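Local atomic coordinates of CurF (Lyngbya majuscula, PDB entry 5DP2), a protein that forms the cyclopropane ring in curacin A biosynthesis, acting as an unusual NADP-binding member of the enoyl-acyl carrier protein reductase family. Residues Arg210-Ala215 / Gly237-Lys242; Ile230-Thr235 / Gly251-Ile256. One frame throughout, in Å; residues are numbered along the deposited sequence. Where two conformers were deposited one is given.

Contact 1. Residues Arg210-Ala215 / Gly237-Lys242. With NAP (NADP nicotinamide-adenine-dinucleotide phosphate), chain B.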
ATOM      1  N   ARG A 210     -13.956   6.566 -13.469  1.00  7.19           N
ATOM      2  CA  ARG A 210     -15.120   5.724 -13.208  0.58  7.52           C
ATOM      3  C   ARG A 210     -15.770   5.183 -14.467  1.00  8.03           C
ATOM      4  O   ARG A 210     -16.706   4.380 -14.369  1.00  9.25           O
ATOM      5  CB  ARG A 210     -16.129   6.458 -12.326  0.58  7.41           C
ATOM      6  CG  ARG A 210     -15.630   6.672 -10.915  0.58  6.64           C
ATOM      7  CD  ARG A 210     -15.979   5.491 -10.039  0.58  6.32           C
ATOM      8  NE  ARG A 210     -15.282   5.561  -8.745  0.58  6.12           N
ATOM      9  CZ  ARG A 210     -15.397   4.637  -7.780  0.58  6.25           C
ATOM     10  NH1 ARG A 210     -16.201   3.594  -7.935  0.58  7.34           N
ATOM     11  NH2 ARG A 210     -14.721   4.755  -6.646  0.58  6.52           N
ATOM     12  N   THR A 211     -15.273   5.580 -15.634  1.00  8.87           N
ATOM     13  CA  THR A 211     -15.577   4.940 -16.915  1.00  9.30           C
ATOM     14  C   THR A 211     -14.248   4.772 -17.645  1.00  8.70           C
ATOM     15  O   THR A 211     -13.241   5.364 -17.256  1.00  9.85           O
ATOM     16  CB  THR A 211     -16.525   5.764 -17.816  1.00 11.51           C
ATOM     17  OG1 THR A 211     -15.817   6.871 -18.365  1.00 13.53           O
ATOM     18  CG2 THR A 211     -17.783   6.188 -17.045  1.00 13.54           C
ATOM     19  N   THR A 212     -14.282   4.018 -18.746  1.00 10.17           N
ATOM     20  CA  THR A 212     -13.088   3.867 -19.562  1.00  9.88           C
ATOM     21  C   THR A 212     -12.932   4.976 -20.617  1.00 10.38           C
ATOM     22  O   THR A 212     -12.044   4.898 -21.465  1.00 11.26           O
ATOM     23  CB  THR A 212     -13.016   2.477 -20.209  1.00 10.68           C
ATOM     24  OG1 THR A 212     -14.156   2.279 -21.037  1.00 13.17           O
ATOM     25  CG2 THR A 212     -12.920   1.363 -19.189  1.00 11.18           C
ATOM     26  N   GLU A 213     -13.731   6.035 -20.538  1.00 11.07           N
ATOM     27  CA  GLU A 213     -13.587   7.136 -21.485  1.00 11.64           C
ATOM     28  C   GLU A 213     -12.238   7.869 -21.316  1.00 10.69           C
ATOM     29  O   GLU A 213     -11.834   8.576 -22.228  1.00 11.94           O
ATOM     30  CB  GLU A 213     -14.756   8.104 -21.351  1.00 14.09           C
ATOM     31  CG  GLU A 213     -16.080   7.518 -21.865  1.00 18.85           C
ATOM     32  CD  GLU A 213     -15.976   6.903 -23.254  1.00 27.53           C
ATOM     33  OE1 GLU A 213     -15.472   7.580 -24.186  1.00 38.08           O
ATOM     34  OE2 GLU A 213     -16.392   5.733 -23.413  1.00 37.59           O
ATOM     35  N   PHE A 214     -11.537   7.684 -20.186  1.00 10.30           N
ATOM     36  CA  PHE A 214     -10.202   8.253 -20.036  1.00 10.31           C
ATOM     37  C   PHE A 214      -9.303   7.813 -21.184  1.00 10.01           C
ATOM     38  O   PHE A 214      -8.364   8.528 -21.518  1.00 11.31           O
ATOM     39  CB  PHE A 214      -9.552   7.868 -18.685  1.00  9.97           C
ATOM     40  CG  PHE A 214      -9.206   6.412 -18.579  1.00  8.81           C
ATOM     41  CD1 PHE A 214      -8.052   5.904 -19.158  1.00  9.63           C
ATOM     42  CD2 PHE A 214     -10.053   5.538 -17.953  1.00 10.83           C
ATOM     43  CE1 PHE A 214      -7.783   4.546 -19.146  1.00 10.64           C
ATOM     44  CE2 PHE A 214      -9.771   4.175 -17.907  1.00 12.91           C
ATOM     45  CZ  PHE A 214      -8.647   3.678 -18.515  1.00 12.13           C
ATOM     46  N   ALA A 215      -9.525   6.628 -21.767  1.00  9.89           N
ATOM     47  CA  ALA A 215      -8.609   6.140 -22.779  1.00 10.88           C
ATOM     48  C   ALA A 215      -8.672   7.023 -24.019  1.00 11.99           C
ATOM     49  O   ALA A 215      -7.638   7.411 -24.557  1.00 12.81           O
ATOM     50  CB  ALA A 215      -8.884   4.693 -23.118  1.00 12.48           C
ATOM     51  N   GLY A 237     -14.377  -4.987 -15.708  1.00 10.65           N
ATOM     52  CA  GLY A 237     -14.909  -4.519 -16.972  1.00 10.77           C
ATOM     53  C   GLY A 237     -13.867  -4.580 -18.076  1.00  9.56           C
ATOM     54  O   GLY A 237     -13.144  -5.572 -18.204  1.00 10.72           O
ATOM     55  N   GLU A 238     -13.787  -3.515 -18.873  1.00  9.00           N
ATOM     56  CA  GLU A 238     -12.843  -3.411 -19.973  1.00  9.53           C
ATOM     57  C   GLU A 238     -11.597  -2.598 -19.612  1.00  7.76           C
ATOM     58  O   GLU A 238     -10.861  -2.176 -20.495  1.00  8.09           O
ATOM     59  CB  GLU A 238     -13.513  -2.816 -21.209  1.00 11.51           C
ATOM     60  CG  GLU A 238     -14.652  -3.676 -21.739  1.00 15.90           C
ATOM     61  CD  GLU A 238     -15.278  -3.128 -22.996  1.00 23.13           C
ATOM     62  OE1 GLU A 238     -15.142  -1.921 -23.290  1.00 32.07           O
ATOM     63  OE2 GLU A 238     -15.947  -3.915 -23.679  1.00 33.85           O
ATOM     64  N   TYR A 239     -11.350  -2.383 -18.317  1.00  7.43           N
ATOM     65  CA  TYR A 239     -10.236  -1.528 -17.937  1.00  7.06           C
ATOM     66  C   TYR A 239      -8.888  -2.068 -18.398  1.00  6.69           C
ATOM     67  O   TYR A 239      -8.040  -1.268 -18.831  1.00  7.17           O
ATOM     68  CB  TYR A 239     -10.234  -1.272 -16.415  1.00  7.22           C
ATOM     69  CG  TYR A 239     -11.207  -0.182 -15.998  1.00  7.56           C
ATOM     70  CD1 TYR A 239     -12.582  -0.396 -15.956  1.00  8.43           C
ATOM     71  CD2 TYR A 239     -10.750   1.084 -15.682  1.00  8.34           C
ATOM     72  CE1 TYR A 239     -13.444   0.619 -15.615  1.00  8.80           C
ATOM     73  CE2 TYR A 239     -11.605   2.103 -15.319  1.00  8.43           C
ATOM     74  CZ  TYR A 239     -12.957   1.873 -15.302  1.00  8.31           C
ATOM     75  OH  TYR A 239     -13.848   2.844 -14.945  1.00 10.15           O
ATOM     76  N   ILE A 240      -8.660  -3.383 -18.339  1.00  6.71           N
ATOM     77  CA  ILE A 240      -7.348  -3.914 -18.743  1.00  6.46           C
ATOM     78  C   ILE A 240      -7.112  -3.690 -20.246  1.00  6.37           C
ATOM     79  O   ILE A 240      -6.113  -3.093 -20.620  1.00  6.86           O
ATOM     80  CB  ILE A 240      -7.158  -5.361 -18.286  1.00  7.00           C
ATOM     81  CG1 ILE A 240      -7.077  -5.407 -16.755  1.00  7.39           C
ATOM     82  CG2 ILE A 240      -5.910  -5.953 -18.939  1.00  7.20           C
ATOM     83  CD1 ILE A 240      -7.157  -6.802 -16.177  1.00  8.13           C
ATOM     84  N   PRO A 241      -8.007  -4.162 -21.150  1.00  6.88           N
ATOM     85  CA  PRO A 241      -7.718  -3.963 -22.565  1.00  7.38           C
ATOM     86  C   PRO A 241      -7.683  -2.483 -22.975  1.00  6.89           C
ATOM     87  O   PRO A 241      -6.904  -2.108 -23.855  1.00  7.95           O
ATOM     88  CB  PRO A 241      -8.834  -4.747 -23.287  1.00  8.03           C
ATOM     89  CG  PRO A 241      -9.917  -4.894 -22.251  1.00  8.56           C
ATOM     90  CD  PRO A 241      -9.177  -5.040 -20.950  1.00  7.70           C
ATOM     91  N   LYS A 242      -8.520  -1.640 -22.360  1.00  7.42           N
ATOM     92  CA  LYS A 242      -8.506  -0.210 -22.661  0.50  8.17           C
ATOM     93  C   LYS A 242      -7.172   0.430 -22.295  1.00  7.51           C
ATOM     94  O   LYS A 242      -6.665   1.295 -23.026  1.00  9.12           O
ATOM     95  CB  LYS A 242      -9.665   0.500 -21.942  0.50  9.95           C
ATOM     96  CG  LYS A 242     -11.031   0.234 -22.545  0.50 12.48           C
ATOM     97  CD  LYS A 242     -11.366   1.201 -23.668  0.50 16.66           C
ATOM     98  CE  LYS A 242     -12.603   0.745 -24.427  0.50 20.01           C
ATOM     99  NZ  LYS A 242     -13.593   0.098 -23.528  0.50 23.79           N
TER
HETATM  100  PA  NAP B 401      -6.796   3.028  -2.216  0.91  5.73           P
HETATM  101  O1A NAP B 401      -6.611   4.065  -1.163  0.91  5.89           O
HETATM  102  O2A NAP B 401      -6.193   3.237  -3.557  0.91  7.21           O
HETATM  103  O5B NAP B 401      -8.367   2.763  -2.336  0.91  6.09           O
HETATM  104  C5B NAP B 401      -8.921   2.079  -3.468  0.91  6.88           C
HETATM  105  C4B NAP B 401      -8.981   2.946  -4.708  0.91  6.87           C
HETATM  106  O4B NAP B 401      -9.705   2.251  -5.696  0.91  8.01           O
HETATM  107  C3B NAP B 401      -9.641   4.277  -4.498  0.91  7.47           C
HETATM  108  O3B NAP B 401      -8.664   5.297  -4.718  0.91  8.85           O
HETATM  109  C2B NAP B 401     -10.777   4.339  -5.538  0.91  6.26           C
HETATM  110  O2B NAP B 401     -10.888   5.495  -6.319  0.91  6.50           O
HETATM  111  C1B NAP B 401     -10.422   3.217  -6.494  0.91  6.89           C
HETATM  112  N9A NAP B 401     -11.567   2.503  -7.042  0.91  7.20           N
HETATM  113  C8A NAP B 401     -12.239   1.447  -6.464  0.91  9.94           C
HETATM  114  N7A NAP B 401     -13.248   1.031  -7.264  0.91 11.23           N
HETATM  115  C5A NAP B 401     -13.211   1.810  -8.354  0.91  8.87           C
HETATM  116  C6A NAP B 401     -13.974   1.892  -9.556  0.91 10.50           C
HETATM  117  N6A NAP B 401     -14.998   1.040  -9.763  0.91 14.12           N
HETATM  118  N1A NAP B 401     -13.645   2.813 -10.453  0.91 10.48           N
HETATM  119  C2A NAP B 401     -12.623   3.642 -10.214  0.91  8.65           C
HETATM  120  N3A NAP B 401     -11.837   3.661  -9.134  0.91  6.87           N
HETATM  121  C4A NAP B 401     -12.146   2.764  -8.211  0.91  6.92           C
HETATM  122  O3  NAP B 401      -6.295   1.601  -1.662  0.91  5.81           O
HETATM  123  PN  NAP B 401      -4.806   1.032  -1.511  0.91  5.26           P
HETATM  124  O1N NAP B 401      -4.758   0.266  -0.247  0.91  5.57           O
HETATM  125  O2N NAP B 401      -3.798   2.120  -1.738  0.91  6.92           O
HETATM  126  O5D NAP B 401      -4.763  -0.007  -2.683  0.91  7.01           O
HETATM  127  C5D NAP B 401      -4.815   0.476  -4.045  0.91  8.65           C
HETATM  128  C4D NAP B 401      -5.155  -0.697  -4.999  0.91  8.42           C
HETATM  129  O4D NAP B 401      -3.973  -1.420  -5.227  0.91  9.49           O
HETATM  130  C3D NAP B 401      -6.155  -1.714  -4.435  0.91  9.11           C
HETATM  131  O3D NAP B 401      -6.849  -2.307  -5.541  0.91 12.73           O
HETATM  132  C2D NAP B 401      -5.267  -2.705  -3.726  0.91  9.79           C
HETATM  133  O2D NAP B 401      -5.908  -3.980  -3.634  0.91 14.82           O
HETATM  134  C1D NAP B 401      -4.050  -2.718  -4.613  0.91  8.87           C
HETATM  135  N1N NAP B 401      -2.705  -2.920  -4.033  0.91  8.67           N
HETATM  136  C2N NAP B 401      -1.909  -3.899  -4.522  0.91  8.23           C
HETATM  137  C3N NAP B 401      -0.627  -4.130  -4.031  0.91  8.37           C
HETATM  138  C7N NAP B 401       0.208  -5.221  -4.608  0.91  8.67           C
HETATM  139  O7N NAP B 401       1.216  -5.480  -3.988  0.91 11.10           O
HETATM  140  N7N NAP B 401      -0.193  -5.825  -5.759  0.91  9.26           N
HETATM  141  C4N NAP B 401      -0.144  -3.323  -2.996  0.91  9.36           C
HETATM  142  C5N NAP B 401      -0.978  -2.323  -2.512  0.91  9.48           C
HETATM  143  C6N NAP B 401      -2.259  -2.128  -3.042  0.91  9.50           C
HETATM  144  P2B NAP B 401     -11.481   6.884  -5.796  0.91  6.51           P
HETATM  145  O1X NAP B 401     -10.483   7.428  -4.782  0.91  6.19           O
HETATM  146  O2X NAP B 401     -11.556   7.701  -7.055  0.91  6.96           O
HETATM  147  O3X NAP B 401     -12.821   6.583  -5.170  0.91  7.91           O
HETATM  148  O   HOH W   1     -15.879   0.194 -20.784  1.00 20.76           O

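Contact 2. Residues Ile230-Thr235 / Gly251-Ile256. With NAP (NADP nicotinamide-adenine-dinucleotide phosphate), chain B.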
ATOM      1  N   ILE A 230       1.897   2.815 -17.436  1.00  4.89           N
ATOM      2  CA  ILE A 230       0.619   2.841 -16.726  1.00  5.01           C
ATOM      3  C   ILE A 230       0.829   2.162 -15.371  1.00  4.74           C
ATOM      4  O   ILE A 230       1.396   1.067 -15.308  1.00  5.99           O
ATOM      5  CB  ILE A 230      -0.500   2.142 -17.529  1.00  5.54           C
ATOM      6  CG1 ILE A 230      -0.752   2.888 -18.840  1.00  6.51           C
ATOM      7  CG2 ILE A 230      -1.762   2.051 -16.691  1.00  6.82           C
ATOM      8  CD1 ILE A 230      -1.727   2.204 -19.772  1.00  7.27           C
ATOM      9  N   PHE A 231       0.353   2.820 -14.316  1.00  4.74           N
ATOM     10  CA  PHE A 231       0.335   2.273 -12.957  1.00  4.79           C
ATOM     11  C   PHE A 231      -1.135   2.042 -12.614  1.00  4.57           C
ATOM     12  O   PHE A 231      -1.870   2.997 -12.330  1.00  5.61           O
ATOM     13  CB  PHE A 231       1.004   3.261 -11.997  1.00  5.60           C
ATOM     14  CG  PHE A 231       1.138   2.748 -10.584  1.00  5.78           C
ATOM     15  CD1 PHE A 231       2.244   2.007 -10.204  1.00  7.54           C
ATOM     16  CD2 PHE A 231       0.197   3.038  -9.617  1.00  7.46           C
ATOM     17  CE1 PHE A 231       2.390   1.540  -8.906  1.00  8.38           C
ATOM     18  CE2 PHE A 231       0.356   2.581  -8.316  1.00  8.27           C
ATOM     19  CZ  PHE A 231       1.445   1.825  -7.969  1.00  8.09           C
ATOM     20  N   ASN A 232      -1.562   0.775 -12.698  1.00  5.28           N
ATOM     21  CA  ASN A 232      -2.977   0.440 -12.619  1.00  5.56           C
ATOM     22  C   ASN A 232      -3.298  -0.464 -11.440  1.00  5.35           C
ATOM     23  O   ASN A 232      -2.508  -1.330 -11.075  1.00  6.86           O
ATOM     24  CB  ASN A 232      -3.422  -0.283 -13.886  1.00  6.26           C
ATOM     25  CG  ASN A 232      -4.940  -0.433 -13.957  1.00  6.53           C
ATOM     26  OD1 ASN A 232      -5.661   0.524 -13.623  1.00  7.35           O
ATOM     27  ND2 ASN A 232      -5.428  -1.602 -14.352  1.00  7.53           N
ATOM     28  N   SER A 233      -4.510  -0.293 -10.914  1.00  5.50           N
ATOM     29  CA  SER A 233      -5.135  -1.220  -9.978  1.00  5.66           C
ATOM     30  C   SER A 233      -6.586  -1.570 -10.356  1.00  6.21           C
ATOM     31  O   SER A 233      -7.225  -2.321  -9.623  1.00  8.13           O
ATOM     32  CB  SER A 233      -5.107  -0.666  -8.569  1.00  6.74           C
ATOM     33  OG  SER A 233      -5.880   0.502  -8.450  1.00  8.22           O
ATOM     34  N   LEU A 234      -7.124  -1.010 -11.442  1.00  6.20           N
ATOM     35  CA  LEU A 234      -8.540  -1.190 -11.804  1.00  7.17           C
ATOM     36  C   LEU A 234      -8.632  -2.285 -12.851  1.00  7.05           C
ATOM     37  O   LEU A 234      -8.178  -2.110 -13.987  1.00  7.78           O
ATOM     38  CB  LEU A 234      -9.118   0.135 -12.324  1.00  8.41           C
ATOM     39  CG  LEU A 234      -8.974   1.333 -11.376  1.00  9.11           C
ATOM     40  CD1 LEU A 234      -9.562   2.589 -12.003  1.00 10.18           C
ATOM     41  CD2 LEU A 234      -9.598   1.062 -10.017  1.00 10.09           C
ATOM     42  N   THR A 235      -9.222  -3.433 -12.480  1.00  7.58           N
ATOM     43  CA  THR A 235      -9.145  -4.619 -13.332  1.00  7.93           C
ATOM     44  C   THR A 235     -10.491  -5.119 -13.843  1.00  8.11           C
ATOM     45  O   THR A 235     -10.526  -6.048 -14.629  1.00  9.17           O
ATOM     46  CB  THR A 235      -8.412  -5.762 -12.611  1.00  8.56           C
ATOM     47  OG1 THR A 235      -9.165  -6.131 -11.457  1.00 10.85           O
ATOM     48  CG2 THR A 235      -7.008  -5.362 -12.230  1.00 10.08           C
ATOM     49  N   GLY A 251       5.530   0.403 -24.379  1.00  6.84           N
ATOM     50  CA  GLY A 251       5.097   0.887 -23.072  1.00  6.45           C
ATOM     51  C   GLY A 251       5.137  -0.207 -22.008  1.00  6.00           C
ATOM     52  O   GLY A 251       5.115  -1.401 -22.302  1.00  6.82           O
ATOM     53  N   ARG A 252       5.178   0.264 -20.753  1.00  5.85           N
ATOM     54  CA  ARG A 252       5.286  -0.592 -19.585  1.00  5.56           C
ATOM     55  C   ARG A 252       3.991  -0.514 -18.776  1.00  5.58           C
ATOM     56  O   ARG A 252       3.574   0.561 -18.350  1.00  6.77           O
ATOM     57  CB  ARG A 252       6.509  -0.234 -18.747  1.00  6.22           C
ATOM     58  CG  ARG A 252       7.837  -0.411 -19.503  1.00  6.86           C
ATOM     59  CD  ARG A 252       8.388   0.858 -20.133  1.00  6.94           C
ATOM     60  NE  ARG A 252       8.978   1.730 -19.125  1.00  6.74           N
ATOM     61  CZ  ARG A 252       9.315   3.005 -19.344  1.00  6.45           C
ATOM     62  NH1 ARG A 252       8.989   3.612 -20.475  1.00  7.53           N
ATOM     63  NH2 ARG A 252       9.936   3.670 -18.394  1.00  6.83           N
ATOM     64  N   TYR A 253       3.388  -1.687 -18.563  1.00  5.61           N
ATOM     65  CA  TYR A 253       2.101  -1.830 -17.885  1.00  5.62           C
ATOM     66  C   TYR A 253       2.333  -2.448 -16.519  1.00  5.05           C
ATOM     67  O   TYR A 253       2.623  -3.645 -16.438  1.00  5.94           O
ATOM     68  CB  TYR A 253       1.176  -2.679 -18.780  1.00  6.10           C
ATOM     69  CG  TYR A 253      -0.128  -3.129 -18.216  1.00  6.09           C
ATOM     70  CD1 TYR A 253      -0.724  -2.539 -17.123  1.00  7.17           C
ATOM     71  CD2 TYR A 253      -0.755  -4.265 -18.767  1.00  7.00           C
ATOM     72  CE1 TYR A 253      -1.885  -3.070 -16.550  1.00  6.75           C
ATOM     73  CE2 TYR A 253      -1.899  -4.797 -18.213  1.00  7.51           C
ATOM     74  CZ  TYR A 253      -2.454  -4.208 -17.100  1.00  7.40           C
ATOM     75  OH  TYR A 253      -3.542  -4.796 -16.504  1.00  7.71           O
ATOM     76  N   ILE A 254       2.219  -1.623 -15.485  1.00  5.03           N
ATOM     77  CA  ILE A 254       2.341  -2.067 -14.101  1.00  5.37           C
ATOM     78  C   ILE A 254       0.941  -2.366 -13.590  1.00  5.58           C
ATOM     79  O   ILE A 254       0.053  -1.508 -13.627  1.00  6.73           O
ATOM     80  CB  ILE A 254       2.980  -0.995 -13.212  1.00  6.09           C
ATOM     81  CG1 ILE A 254       4.319  -0.481 -13.765  1.00  7.91           C
ATOM     82  CG2 ILE A 254       3.133  -1.531 -11.806  1.00  9.01           C
ATOM     83  CD1 ILE A 254       4.672   0.856 -13.157  1.00  8.16           C
ATOM     84  N   GLU A 255       0.740  -3.600 -13.086  1.00  5.61           N
ATOM     85  CA  GLU A 255      -0.570  -4.008 -12.577  1.00  5.55           C
ATOM     86  C   GLU A 255      -0.427  -4.438 -11.123  1.00  5.55           C
ATOM     87  O   GLU A 255       0.273  -5.451 -10.838  1.00  6.19           O
ATOM     88  CB  GLU A 255      -1.173  -5.130 -13.426  1.00  6.36           C
ATOM     89  CG  GLU A 255      -2.581  -5.546 -12.982  1.00  7.07           C
ATOM     90  CD  GLU A 255      -3.563  -4.373 -12.986  1.00  6.97           C
ATOM     91  OE1 GLU A 255      -3.909  -3.923 -14.110  1.00  7.58           O
ATOM     92  OE2 GLU A 255      -3.966  -3.890 -11.912  1.00  8.28           O
ATOM     93  N   ILE A 256      -1.080  -3.698 -10.236  1.00  5.74           N
ATOM     94  CA  ILE A 256      -1.092  -4.062  -8.823  1.00  6.22           C
ATOM     95  C   ILE A 256      -2.446  -4.616  -8.387  1.00  6.04           C
ATOM     96  O   ILE A 256      -2.559  -5.106  -7.265  1.00  7.02           O
ATOM     97  CB  ILE A 256      -0.619  -2.922  -7.897  1.00  6.92           C
ATOM     98  CG1 ILE A 256      -1.606  -1.754  -7.818  1.00  6.25           C
ATOM     99  CG2 ILE A 256       0.776  -2.451  -8.324  1.00  9.09           C
ATOM    100  CD1 ILE A 256      -1.259  -0.705  -6.777  1.00  7.53           C
TER
HETATM  101  PA  NAP B 401      -6.796   3.028  -2.216  0.91  5.73           P
HETATM  102  O1A NAP B 401      -6.611   4.065  -1.163  0.91  5.89           O
HETATM  103  O2A NAP B 401      -6.193   3.237  -3.557  0.91  7.21           O
HETATM  104  O5B NAP B 401      -8.367   2.763  -2.336  0.91  6.09           O
HETATM  105  C5B NAP B 401      -8.921   2.079  -3.468  0.91  6.88           C
HETATM  106  C4B NAP B 401      -8.981   2.946  -4.708  0.91  6.87           C
HETATM  107  O4B NAP B 401      -9.705   2.251  -5.696  0.91  8.01           O
HETATM  108  C3B NAP B 401      -9.641   4.277  -4.498  0.91  7.47           C
HETATM  109  O3B NAP B 401      -8.664   5.297  -4.718  0.91  8.85           O
HETATM  110  C2B NAP B 401     -10.777   4.339  -5.538  0.91  6.26           C
HETATM  111  O2B NAP B 401     -10.888   5.495  -6.319  0.91  6.50           O
HETATM  112  C1B NAP B 401     -10.422   3.217  -6.494  0.91  6.89           C
HETATM  113  N9A NAP B 401     -11.567   2.503  -7.042  0.91  7.20           N
HETATM  114  C8A NAP B 401     -12.239   1.447  -6.464  0.91  9.94           C
HETATM  115  N7A NAP B 401     -13.248   1.031  -7.264  0.91 11.23           N
HETATM  116  C5A NAP B 401     -13.211   1.810  -8.354  0.91  8.87           C
HETATM  117  C6A NAP B 401     -13.974   1.892  -9.556  0.91 10.50           C
HETATM  118  N6A NAP B 401     -14.998   1.040  -9.763  0.91 14.12           N
HETATM  119  N1A NAP B 401     -13.645   2.813 -10.453  0.91 10.48           N
HETATM  120  C2A NAP B 401     -12.623   3.642 -10.214  0.91  8.65           C
HETATM  121  N3A NAP B 401     -11.837   3.661  -9.134  0.91  6.87           N
HETATM  122  C4A NAP B 401     -12.146   2.764  -8.211  0.91  6.92           C
HETATM  123  O3  NAP B 401      -6.295   1.601  -1.662  0.91  5.81           O
HETATM  124  PN  NAP B 401      -4.806   1.032  -1.511  0.91  5.26           P
HETATM  125  O1N NAP B 401      -4.758   0.266  -0.247  0.91  5.57           O
HETATM  126  O2N NAP B 401      -3.798   2.120  -1.738  0.91  6.92           O
HETATM  127  O5D NAP B 401      -4.763  -0.007  -2.683  0.91  7.01           O
HETATM  128  C5D NAP B 401      -4.815   0.476  -4.045  0.91  8.65           C
HETATM  129  C4D NAP B 401      -5.155  -0.697  -4.999  0.91  8.42           C
HETATM  130  O4D NAP B 401      -3.973  -1.420  -5.227  0.91  9.49           O
HETATM  131  C3D NAP B 401      -6.155  -1.714  -4.435  0.91  9.11           C
HETATM  132  O3D NAP B 401      -6.849  -2.307  -5.541  0.91 12.73           O
HETATM  133  C2D NAP B 401      -5.267  -2.705  -3.726  0.91  9.79           C
HETATM  134  O2D NAP B 401      -5.908  -3.980  -3.634  0.91 14.82           O
HETATM  135  C1D NAP B 401      -4.050  -2.718  -4.613  0.91  8.87           C
HETATM  136  N1N NAP B 401      -2.705  -2.920  -4.033  0.91  8.67           N
HETATM  137  C2N NAP B 401      -1.909  -3.899  -4.522  0.91  8.23           C
HETATM  138  C3N NAP B 401      -0.627  -4.130  -4.031  0.91  8.37           C
HETATM  139  C7N NAP B 401       0.208  -5.221  -4.608  0.91  8.67           C
HETATM  140  O7N NAP B 401       1.216  -5.480  -3.988  0.91 11.10           O
HETATM  141  N7N NAP B 401      -0.193  -5.825  -5.759  0.91  9.26           N
HETATM  142  C4N NAP B 401      -0.144  -3.323  -2.996  0.91  9.36           C
HETATM  143  C5N NAP B 401      -0.978  -2.323  -2.512  0.91  9.48           C
HETATM  144  C6N NAP B 401      -2.259  -2.128  -3.042  0.91  9.50           C
HETATM  145  P2B NAP B 401     -11.481   6.884  -5.796  0.91  6.51           P
HETATM  146  O1X NAP B 401     -10.483   7.428  -4.782  0.91  6.19           O
HETATM  147  O2X NAP B 401     -11.556   7.701  -7.055  0.91  6.96           O
HETATM  148  O3X NAP B 401     -12.821   6.583  -5.170  0.91  7.91           O

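Contact 1. Residues Arg210-Ala215 / Gly237-Lys242
T212 covers one face of the Y239 ring: its CG2 lies over the ring centre, 3.7 Å from the centroid and 12° off the normal, a CH-pi contact. T212 OG1 stands between its own backbone N and carbonyl carbon (chi1 60°), which leaves CG2 anti to the carbonyl carbon and turned onto the tyrosine. F214 meets the same ring obliquely, its CE2 3.8 Å from Y239 CE2, and presents its own edge there. The Y239 hydroxyl reaches past this pair to the backbone at R210 and T211, touching it without a hydrogen bond; its bond goes to the carbonyl oxygen of S209, just before the segment. An alanine in place of Y239 would probably leave T212 CG2 and the F214 edge facing a gap and deprive S209 O of its hydroxyl partner.

On the solvent side, a water oxygen lies 2.7 Å from T212 OG1, hydrogen-bonded to it, and in the K242 conformer described K242 NZ gives OG1 a weak bond of 3.4 Å. That ammonium is steadied one turn back by a salt bridge to E238 OE1, whose residue occupies the N-cap of helix 239-245. Further out, T211 OG1 accepts from E213 N at 3.1 Å, an ST turn leading into helix 214-221, and H165 packs edge-to-face with F214.

At the other end R210, in one of two conformers, lays its guanidinium face over adenine C6A of NADP, while NH2 bonds the phosphate O3X at 3.0 Å in the guanidinium plane and NE is held by S191 OG. The contact thus joins the loop after strand 205-208, and the start of the helix it leads into, to the helix after strand 227-232, at the adenine and 2'-phosphate end of a Rossmann-type NADP site.

Contact 2. Residues Ile230-Thr235 / Gly251-Ile256
I230 and Y253, F231 and I254, N232 and E255 pair as neighbours in two parallel strands inclined at 14°. Backbone bonds run from I230 N to R252 O, I254 N to I230 O (2.8 Å), N232 N to I254 O, and finally I256 N to N232 O, almost straight at 179°.

On the sheet face of I230 and Y253, polar side chains meet. N232 and E255 both hold CG anti to the backbone N, which sends them off side by side; E255 then bends at chi2, and amide and carboxylate planes stand 78° apart. N232 ND2 reaches the syn lone pair of E255 OE1 at 2.8 Å, while Y253 OH takes the anti lone pair at 2.6 Å. Two donors thus grip this buried oxygen, and OE2 is held by G257 N. N232 OD1 accepts from L234 N in an Asx turn and ND2 also bonds L234 O, which fixes the amide's rotation.

These are the fourth and fifth strands of the six-stranded parallel sheet of a Rossmann fold, joined by the crossover through helix 239-245.

On the sheet face of F231, its ring meets I254 CG2 and I256 CD1 obliquely, the latter 3.9 Å from CZ. Toward NADP, S233 CB and I256 CD1 touch the nicotinamide ribose, and I256 O accepts from carboxamide N7N at 2.9 Å.

Contacts 1 and 2 lie with centres about 12 Å apart and interlock along the chain: strand 227-232 of contact 2 follows helix 214-221 and leads into helix 239-245. That helix packs on strand 251-255, I240 CG2 3.6 Å from Y253 OH, and on the loop that follows strand 227-232, Y239 CB 3.3 Å from L234 O. Both contacts border NADP. The adenine lies between R210 and L234, the R210 guanidinium over one face and the L234 methyl CD2, 3.5 Å from N3A, on the opposite face. R210 thus serves the adenine and phosphate end, while 251-256 reaches the nicotinamide.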